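Local coordinates for secreted effector protein SopD (Salmonella typhimurium, PDB 5CPC) that acts as a secreted virulence effector that alters host cell physiology and takes part with SopB in membrane fission and macropinosome formation during invasion, at residues F243-S256 against N267-Y281. Residues are numbered along the deposited sequence; the frame is centred on the assembly and turned at random.
Sequences FSMMHPCISYLLHS and NSGFLKKLNQDYNDY
With CG anti to the backbone N (chi1 -169°), the Tyr278 side chain leaves helix 267-281 with its ring turned flat against Pro248, the first residue of helix 248-256. Pro248 packs as a knob into a hole formed by Leu271, Leu274, Asn275 and Tyr278. Its CD lies 3.5 Å from the centroid of the Tyr278 ring and nearly on the ring normal, a CH-pi contact, while CB rests on Leu274 CB at 3.7 Å. Asn275 OD1 comes up against the proline's CB and CG. The helix axes cross at 140° with a closest approach of 9.2 Å, and no hydrogen bond joins the two segments, although polar groups such as Asn275 OD1 and Ser251 OG lie against carbon. Just before the proline, His247 is the N-cap: its ND1 accepts from Cys249 N (3.0 Å), the donor tilted out of the imidazole plane. Upstream, strand 240-245, the second strand of a beta hairpin, runs roughly antiparallel to the long helix. Here Met245 CB packs on Tyr281 CD2 at 3.7 Å, and its SD makes an oblique Met-aromatic contact with the Tyr281 ring, 5.4 Å from the centroid. The Tyr281 hydroxyl hydrogen-bonds to Asp289 and Lys285, anchoring it towards helix 285-298. At the other end, Tyr252 CB meets Leu271 CD1 and Leu274 CD1, its ring crosses the Asn267 amide plane at 79°, and its hydroxyl hydrogen-bonds to Leu128 O. Asn267 ND2 hydrogen-bonds to Ser258 O. Ser256 closes this end, with OG 4.1 Å from Phe270 CG, over one ring face towards the rim.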
ATOM      1  N   PHE A 243      -9.857  14.811   9.365  1.00 42.92           N
ATOM      2  CA  PHE A 243      -9.146  14.477   8.124  1.00 40.21           C
ATOM      3  C   PHE A 243      -7.742  14.075   8.387  1.00 40.55           C
ATOM      4  O   PHE A 243      -7.209  14.393   9.465  1.00 39.61           O
ATOM      5  CB  PHE A 243      -9.161  15.684   7.197  1.00 39.97           C
ATOM      6  CG  PHE A 243     -10.540  16.075   6.807  1.00 37.17           C
ATOM      7  CD1 PHE A 243     -11.176  15.429   5.768  1.00 35.54           C
ATOM      8  CD2 PHE A 243     -11.230  17.065   7.509  1.00 40.37           C
ATOM      9  CE1 PHE A 243     -12.504  15.700   5.446  1.00 35.21           C
ATOM     10  CE2 PHE A 243     -12.567  17.412   7.128  1.00 37.38           C
ATOM     11  CZ  PHE A 243     -13.195  16.713   6.125  1.00 37.78           C
ATOM     12  N   SER A 244      -7.187  13.360   7.390  1.00 41.04           N
ATOM     13  CA  SER A 244      -5.840  12.766   7.367  1.00 43.78           C
ATOM     14  C   SER A 244      -5.365  12.664   5.984  1.00 42.75           C
ATOM     15  O   SER A 244      -6.155  12.577   5.073  1.00 41.55           O
ATOM     16  CB  SER A 244      -5.924  11.274   7.764  1.00 43.45           C
ATOM     17  OG  SER A 244      -6.065  11.343   9.127  1.00 52.30           O
ATOM     18  N   MET A 245      -4.060  12.565   5.840  1.00 43.51           N
ATOM     19  CA  MET A 245      -3.493  12.176   4.581  1.00 44.90           C
ATOM     20  C   MET A 245      -2.841  10.770   4.594  1.00 45.08           C
ATOM     21  O   MET A 245      -2.215  10.378   5.554  1.00 46.59           O
ATOM     22  CB  MET A 245      -2.499  13.204   4.093  1.00 44.63           C
ATOM     23  CG  MET A 245      -2.073  12.916   2.626  1.00 51.83           C
ATOM     24  SD  MET A 245      -1.031  14.168   1.851  1.00 56.01           S
ATOM     25  CE  MET A 245      -0.371  14.852   3.350  1.00 58.95           C
ATOM     26  N   MET A 246      -2.999  10.048   3.501  1.00 45.02           N
ATOM     27  CA  MET A 246      -2.390   8.760   3.342  1.00 45.05           C
ATOM     28  C   MET A 246      -0.854   8.957   3.524  1.00 44.55           C
ATOM     29  O   MET A 246      -0.238   9.816   2.870  1.00 42.15           O
ATOM     30  CB  MET A 246      -2.670   8.223   1.940  1.00 44.86           C
ATOM     31  CG  MET A 246      -2.219   6.758   1.804  1.00 49.49           C
ATOM     32  SD  MET A 246      -2.515   5.997   0.216  1.00 60.49           S
ATOM     33  CE  MET A 246      -4.169   5.380   0.549  1.00 54.48           C
ATOM     34  N   HIS A 247      -0.292   8.180   4.451  1.00 44.00           N
ATOM     35  CA  HIS A 247       1.140   8.130   4.665  1.00 45.46           C
ATOM     36  C   HIS A 247       1.876   7.940   3.340  1.00 44.34           C
ATOM     37  O   HIS A 247       1.483   7.120   2.587  1.00 44.61           O
ATOM     38  CB  HIS A 247       1.506   6.999   5.622  1.00 44.89           C
ATOM     39  CG  HIS A 247       2.901   7.129   6.145  1.00 47.04           C
ATOM     40  ND1 HIS A 247       4.009   6.788   5.385  1.00 42.91           N
ATOM     41  CD2 HIS A 247       3.373   7.636   7.309  1.00 44.88           C
ATOM     42  CE1 HIS A 247       5.103   7.034   6.088  1.00 48.24           C
ATOM     43  NE2 HIS A 247       4.746   7.537   7.260  1.00 49.60           N
ATOM     44  N   PRO A 248       2.891   8.750   3.040  1.00 45.33           N
ATOM     45  CA  PRO A 248       3.588   8.603   1.745  1.00 46.78           C
ATOM     46  C   PRO A 248       4.204   7.190   1.485  1.00 48.41           C
ATOM     47  O   PRO A 248       4.313   6.759   0.318  1.00 48.62           O
ATOM     48  CB  PRO A 248       4.734   9.641   1.808  1.00 48.08           C
ATOM     49  CG  PRO A 248       4.512  10.477   3.079  1.00 46.86           C
ATOM     50  CD  PRO A 248       3.473   9.786   3.930  1.00 45.53           C
ATOM     51  N   CYS A 249       4.655   6.470   2.511  1.00 49.17           N
ATOM     52  CA  CYS A 249       5.101   5.055   2.216  1.00 50.38           C
ATOM     53  C   CYS A 249       3.949   4.174   1.691  1.00 51.22           C
ATOM     54  O   CYS A 249       4.163   3.297   0.832  1.00 51.19           O
ATOM     55  CB  CYS A 249       5.737   4.388   3.419  1.00 49.98           C
ATOM     56  SG  CYS A 249       7.249   5.188   3.879  1.00 51.33           S
ATOM     57  N   ILE A 250       2.731   4.411   2.197  1.00 50.48           N
ATOM     58  CA  ILE A 250       1.615   3.573   1.821  1.00 50.07           C
ATOM     59  C   ILE A 250       1.171   3.978   0.432  1.00 51.24           C
ATOM     60  O   ILE A 250       1.083   3.133  -0.476  1.00 50.48           O
ATOM     61  CB  ILE A 250       0.532   3.558   2.891  1.00 50.76           C
ATOM     62  CG1 ILE A 250       1.001   2.700   4.088  1.00 48.12           C
ATOM     63  CG2 ILE A 250      -0.800   2.993   2.306  1.00 49.64           C
ATOM     64  CD1 ILE A 250       0.184   2.880   5.351  1.00 49.46           C
ATOM     65  N   SER A 251       0.965   5.267   0.192  1.00 51.58           N
ATOM     66  CA  SER A 251       0.691   5.628  -1.199  1.00 52.06           C
ATOM     67  C   SER A 251       1.810   5.247  -2.210  1.00 52.19           C
ATOM     68  O   SER A 251       1.527   4.871  -3.373  1.00 52.59           O
ATOM     69  CB  SER A 251       0.122   7.069  -1.317  1.00 53.72           C
ATOM     70  OG  SER A 251       1.056   8.061  -1.178  1.00 60.49           O
ATOM     71  N   TYR A 252       3.078   5.307  -1.791  1.00 50.56           N
ATOM     72  CA  TYR A 252       4.172   4.949  -2.670  1.00 49.98           C
ATOM     73  C   TYR A 252       4.075   3.484  -3.022  1.00 50.11           C
ATOM     74  O   TYR A 252       4.190   3.104  -4.200  1.00 49.42           O
ATOM     75  CB  TYR A 252       5.552   5.179  -1.993  1.00 50.59           C
ATOM     76  CG  TYR A 252       6.675   4.395  -2.637  1.00 50.72           C
ATOM     77  CD1 TYR A 252       7.204   4.791  -3.872  1.00 49.82           C
ATOM     78  CD2 TYR A 252       7.162   3.212  -2.060  1.00 50.90           C
ATOM     79  CE1 TYR A 252       8.199   4.058  -4.505  1.00 53.64           C
ATOM     80  CE2 TYR A 252       8.175   2.459  -2.702  1.00 53.33           C
ATOM     81  CZ  TYR A 252       8.678   2.906  -3.935  1.00 52.18           C
ATOM     82  OH  TYR A 252       9.672   2.216  -4.583  1.00 56.64           O
ATOM     83  N   LEU A 253       3.920   2.665  -1.987  1.00 48.81           N
ATOM     84  CA  LEU A 253       3.911   1.237  -2.198  1.00 50.99           C
ATOM     85  C   LEU A 253       2.699   0.763  -3.008  1.00 51.08           C
ATOM     86  O   LEU A 253       2.843  -0.176  -3.843  1.00 51.38           O
ATOM     87  CB  LEU A 253       4.078   0.480  -0.879  1.00 50.76           C
ATOM     88  CG  LEU A 253       4.408  -0.994  -0.832  1.00 53.66           C
ATOM     89  CD1 LEU A 253       5.847  -1.314  -1.271  1.00 57.75           C
ATOM     90  CD2 LEU A 253       4.176  -1.434   0.565  1.00 54.61           C
ATOM     91  N   LEU A 254       1.531   1.396  -2.803  1.00 49.36           N
ATOM     92  CA  LEU A 254       0.353   1.114  -3.652  1.00 48.79           C
ATOM     93  C   LEU A 254       0.501   1.534  -5.076  1.00 49.58           C
ATOM     94  O   LEU A 254       0.164   0.768  -5.950  1.00 51.40           O
ATOM     95  CB  LEU A 254      -0.924   1.748  -3.115  1.00 46.73           C
ATOM     96  CG  LEU A 254      -1.397   1.111  -1.815  1.00 46.76           C
ATOM     97  CD1 LEU A 254      -2.450   2.025  -1.133  1.00 41.09           C
ATOM     98  CD2 LEU A 254      -1.957  -0.339  -2.118  1.00 44.77           C
ATOM     99  N   HIS A 255       0.979   2.750  -5.347  1.00 50.83           N
ATOM    100  CA  HIS A 255       0.812   3.342  -6.699  1.00 52.09           C
ATOM    101  C   HIS A 255       2.062   3.695  -7.440  1.00 52.91           C
ATOM    102  O   HIS A 255       2.015   3.922  -8.636  1.00 54.12           O
ATOM    103  CB  HIS A 255      -0.103   4.613  -6.660  1.00 51.89           C
ATOM    104  CG  HIS A 255      -1.427   4.380  -6.004  1.00 49.94           C
ATOM    105  ND1 HIS A 255      -2.450   3.686  -6.614  1.00 50.62           N
ATOM    106  CD2 HIS A 255      -1.907   4.766  -4.795  1.00 50.27           C
ATOM    107  CE1 HIS A 255      -3.491   3.627  -5.794  1.00 49.08           C
ATOM    108  NE2 HIS A 255      -3.186   4.270  -4.683  1.00 46.54           N
ATOM    109  N   SER A 256       3.179   3.788  -6.739  1.00 54.50           N
ATOM    110  CA  SER A 256       4.450   4.161  -7.392  1.00 58.41           C
ATOM    111  C   SER A 256       5.614   3.135  -7.361  1.00 58.38           C
ATOM    112  O   SER A 256       6.578   3.242  -8.128  1.00 60.61           O
ATOM    113  CB  SER A 256       4.891   5.522  -6.883  1.00 58.40           C
ATOM    114  OG  SER A 256       3.886   6.420  -7.253  1.00 62.30           O
ATOM    115  N   ASN A 267      12.086   5.739  -8.074  1.00 72.39           N
ATOM    116  CA  ASN A 267      11.355   5.417  -6.866  1.00 69.77           C
ATOM    117  C   ASN A 267      11.528   6.541  -5.795  1.00 69.05           C
ATOM    118  O   ASN A 267      10.545   7.155  -5.330  1.00 67.74           O
ATOM    119  CB  ASN A 267      11.851   4.060  -6.346  1.00 70.10           C
ATOM    120  CG  ASN A 267      11.234   2.827  -7.089  1.00 70.77           C
ATOM    121  OD1 ASN A 267      10.370   2.940  -7.963  1.00 72.93           O
ATOM    122  ND2 ASN A 267      11.678   1.640  -6.690  1.00 69.73           N
ATOM    123  N   SER A 268      12.778   6.832  -5.447  1.00 68.98           N
ATOM    124  CA  SER A 268      13.130   7.917  -4.510  1.00 68.66           C
ATOM    125  C   SER A 268      12.542   9.312  -4.802  1.00 68.36           C
ATOM    126  O   SER A 268      12.064   9.982  -3.881  1.00 67.07           O
ATOM    127  CB  SER A 268      14.646   7.999  -4.375  1.00 70.92           C
ATOM    128  OG  SER A 268      15.165   6.714  -4.066  1.00 70.17           O
ATOM    129  N   GLY A 269      12.552   9.707  -6.083  1.00 68.21           N
ATOM    130  CA  GLY A 269      11.893  10.907  -6.563  1.00 67.07           C
ATOM    131  C   GLY A 269      10.392  10.915  -6.260  1.00 65.69           C
ATOM    132  O   GLY A 269       9.867  11.908  -5.767  1.00 65.51           O
ATOM    133  N   PHE A 270       9.709   9.805  -6.543  1.00 63.85           N
ATOM    134  CA  PHE A 270       8.311   9.676  -6.280  1.00 61.75           C
ATOM    135  C   PHE A 270       8.073   9.808  -4.753  1.00 60.29           C
ATOM    136  O   PHE A 270       7.071  10.366  -4.322  1.00 58.84           O
ATOM    137  CB  PHE A 270       7.818   8.306  -6.754  1.00 62.02           C
ATOM    138  CG  PHE A 270       7.435   8.253  -8.212  1.00 64.73           C
ATOM    139  CD1 PHE A 270       7.901   7.201  -9.036  1.00 65.33           C
ATOM    140  CD2 PHE A 270       6.593   9.238  -8.774  1.00 66.78           C
ATOM    141  CE1 PHE A 270       7.538   7.126 -10.420  1.00 65.21           C
ATOM    142  CE2 PHE A 270       6.213   9.185 -10.150  1.00 66.51           C
ATOM    143  CZ  PHE A 270       6.693   8.112 -10.973  1.00 67.60           C
ATOM    144  N   LEU A 271       9.001   9.298  -3.947  1.00 59.15           N
ATOM    145  CA  LEU A 271       8.760   9.246  -2.521  1.00 57.11           C
ATOM    146  C   LEU A 271       8.904  10.650  -1.910  1.00 57.44           C
ATOM    147  O   LEU A 271       8.147  11.034  -0.993  1.00 54.94           O
ATOM    148  CB  LEU A 271       9.657   8.226  -1.804  1.00 56.38           C
ATOM    149  CG  LEU A 271       9.330   8.263  -0.293  1.00 55.08           C
ATOM    150  CD1 LEU A 271       7.896   7.818  -0.027  1.00 50.69           C
ATOM    151  CD2 LEU A 271      10.345   7.517   0.599  1.00 57.08           C
ATOM    152  N   LYS A 272       9.878  11.394  -2.424  1.00 58.94           N
ATOM    153  CA  LYS A 272      10.170  12.725  -1.924  1.00 60.54           C
ATOM    154  C   LYS A 272       8.971  13.632  -2.206  1.00 59.94           C
ATOM    155  O   LYS A 272       8.600  14.438  -1.357  1.00 59.33           O
ATOM    156  CB  LYS A 272      11.453  13.306  -2.572  1.00 62.10           C
ATOM    157  CG  LYS A 272      11.861  14.715  -1.986  1.00 64.58           C
ATOM    158  CD  LYS A 272      13.235  15.331  -2.547  1.00 71.07           C
ATOM    159  CE  LYS A 272      14.260  15.570  -1.384  1.00 73.69           C
ATOM    160  NZ  LYS A 272      15.275  16.691  -1.539  1.00 77.03           N
ATOM    161  N   LYS A 273       8.392  13.482  -3.410  1.00 60.54           N
ATOM    162  CA  LYS A 273       7.187  14.166  -3.820  1.00 60.79           C
ATOM    163  C   LYS A 273       6.047  13.872  -2.847  1.00 58.69           C
ATOM    164  O   LYS A 273       5.438  14.806  -2.324  1.00 60.48           O
ATOM    165  CB  LYS A 273       6.799  13.795  -5.262  1.00 61.59           C
ATOM    166  CG  LYS A 273       6.853  14.978  -6.194  1.00 65.94           C
ATOM    167  CD  LYS A 273       7.433  14.622  -7.562  1.00 70.21           C
ATOM    168  CE  LYS A 273       7.858  15.900  -8.295  1.00 73.72           C
ATOM    169  NZ  LYS A 273       8.648  15.617  -9.535  1.00 77.99           N
ATOM    170  N   LEU A 274       5.754  12.607  -2.590  1.00 55.22           N
ATOM    171  CA  LEU A 274       4.695  12.293  -1.645  1.00 53.28           C
ATOM    172  C   LEU A 274       5.008  12.795  -0.237  1.00 53.95           C
ATOM    173  O   LEU A 274       4.096  13.342   0.471  1.00 52.68           O
ATOM    174  CB  LEU A 274       4.395  10.809  -1.645  1.00 51.75           C
ATOM    175  CG  LEU A 274       4.006  10.209  -2.986  1.00 49.46           C
ATOM    176  CD1 LEU A 274       4.378   8.765  -2.838  1.00 43.58           C
ATOM    177  CD2 LEU A 274       2.474  10.381  -3.277  1.00 48.11           C
ATOM    178  N   ASN A 275       6.290  12.675   0.157  1.00 53.82           N
ATOM    179  CA  ASN A 275       6.779  13.380   1.343  1.00 54.76           C
ATOM    180  C   ASN A 275       6.445  14.853   1.436  1.00 54.76           C
ATOM    181  O   ASN A 275       5.956  15.303   2.491  1.00 53.83           O
ATOM    182  CB  ASN A 275       8.268  13.145   1.602  1.00 56.15           C
ATOM    183  CG  ASN A 275       8.530  11.740   2.087  1.00 57.57           C
ATOM    184  OD1 ASN A 275       7.630  11.077   2.598  1.00 55.39           O
ATOM    185  ND2 ASN A 275       9.741  11.266   1.904  1.00 61.75           N
ATOM    186  N   GLN A 276       6.674  15.567   0.336  1.00 55.34           N
ATOM    187  CA  GLN A 276       6.533  17.006   0.299  1.00 57.55           C
ATOM    188  C   GLN A 276       5.067  17.407   0.510  1.00 55.76           C
ATOM    189  O   GLN A 276       4.747  18.227   1.369  1.00 55.32           O
ATOM    190  CB  GLN A 276       7.083  17.541  -1.024  1.00 59.29           C
ATOM    191  CG  GLN A 276       6.863  19.050  -1.235  1.00 65.84           C
ATOM    192  CD  GLN A 276       7.711  19.932  -0.298  1.00 71.34           C
ATOM    193  OE1 GLN A 276       8.797  19.527   0.155  1.00 74.44           O
ATOM    194  NE2 GLN A 276       7.218  21.147  -0.018  1.00 72.40           N
ATOM    195  N   ASP A 277       4.166  16.783  -0.243  1.00 54.64           N
ATOM    196  CA  ASP A 277       2.743  17.004  -0.077  1.00 53.03           C
ATOM    197  C   ASP A 277       2.271  16.701   1.329  1.00 52.16           C
ATOM    198  O   ASP A 277       1.478  17.452   1.949  1.00 52.04           O
ATOM    199  CB  ASP A 277       2.016  16.071  -0.981  1.00 53.44           C
ATOM    200  CG  ASP A 277       2.008  16.522  -2.437  1.00 57.65           C
ATOM    201  OD1 ASP A 277       3.000  17.111  -2.932  1.00 59.49           O
ATOM    202  OD2 ASP A 277       0.976  16.226  -3.100  1.00 62.68           O
ATOM    203  N   TYR A 278       2.737  15.580   1.837  1.00 50.70           N
ATOM    204  CA  TYR A 278       2.416  15.173   3.192  1.00 48.81           C
ATOM    205  C   TYR A 278       2.829  16.240   4.203  1.00 48.72           C
ATOM    206  O   TYR A 278       2.086  16.564   5.139  1.00 48.84           O
ATOM    207  CB  TYR A 278       3.138  13.851   3.494  1.00 47.30           C
ATOM    208  CG  TYR A 278       2.723  13.155   4.764  1.00 45.04           C
ATOM    209  CD1 TYR A 278       1.511  12.495   4.845  1.00 44.62           C
ATOM    210  CD2 TYR A 278       3.585  13.095   5.863  1.00 47.06           C
ATOM    211  CE1 TYR A 278       1.104  11.822   6.008  1.00 45.26           C
ATOM    212  CE2 TYR A 278       3.222  12.411   7.021  1.00 48.99           C
ATOM    213  CZ  TYR A 278       1.969  11.772   7.080  1.00 48.66           C
ATOM    214  OH  TYR A 278       1.585  11.064   8.196  1.00 53.22           O
ATOM    215  N   ASN A 279       4.036  16.740   4.044  1.00 49.15           N
ATOM    216  CA  ASN A 279       4.571  17.736   4.982  1.00 50.06           C
ATOM    217  C   ASN A 279       3.859  19.086   4.829  1.00 50.07           C
ATOM    218  O   ASN A 279       3.569  19.754   5.833  1.00 49.27           O
ATOM    219  CB  ASN A 279       6.110  17.866   4.849  1.00 52.35           C
ATOM    220  CG  ASN A 279       6.858  16.601   5.346  1.00 54.51           C
ATOM    221  OD1 ASN A 279       6.489  16.006   6.365  1.00 56.77           O
ATOM    222  ND2 ASN A 279       7.863  16.172   4.596  1.00 55.00           N
ATOM    223  N   ASP A 280       3.552  19.463   3.580  1.00 49.69           N
ATOM    224  CA  ASP A 280       2.817  20.713   3.324  1.00 50.33           C
ATOM    225  C   ASP A 280       1.484  20.597   3.990  1.00 48.81           C
ATOM    226  O   ASP A 280       1.042  21.535   4.645  1.00 49.91           O
ATOM    227  CB  ASP A 280       2.596  20.966   1.820  1.00 50.47           C
ATOM    228  CG  ASP A 280       3.854  21.468   1.105  1.00 56.92           C
ATOM    229  OD1 ASP A 280       4.758  21.987   1.804  1.00 60.01           O
ATOM    230  OD2 ASP A 280       3.942  21.348  -0.151  1.00 61.37           O
ATOM    231  N   TYR A 281       0.833  19.453   3.820  1.00 46.30           N
ATOM    232  CA  TYR A 281      -0.522  19.307   4.323  1.00 45.81           C
ATOM    233  C   TYR A 281      -0.484  19.528   5.874  1.00 47.15           C
ATOM    234  O   TYR A 281      -1.214  20.355   6.415  1.00 45.99           O
ATOM    235  CB  TYR A 281      -1.122  17.918   3.893  1.00 43.03           C
ATOM    236  CG  TYR A 281      -2.266  17.570   4.748  1.00 43.16           C
ATOM    237  CD1 TYR A 281      -3.459  18.283   4.649  1.00 36.53           C
ATOM    238  CD2 TYR A 281      -2.179  16.569   5.695  1.00 41.05           C
ATOM    239  CE1 TYR A 281      -4.521  17.996   5.452  1.00 39.11           C
ATOM    240  CE2 TYR A 281      -3.260  16.310   6.555  1.00 43.17           C
ATOM    241  CZ  TYR A 281      -4.427  17.016   6.416  1.00 39.48           C
ATOM    242  OH  TYR A 281      -5.536  16.789   7.231  1.00 39.49           O
TER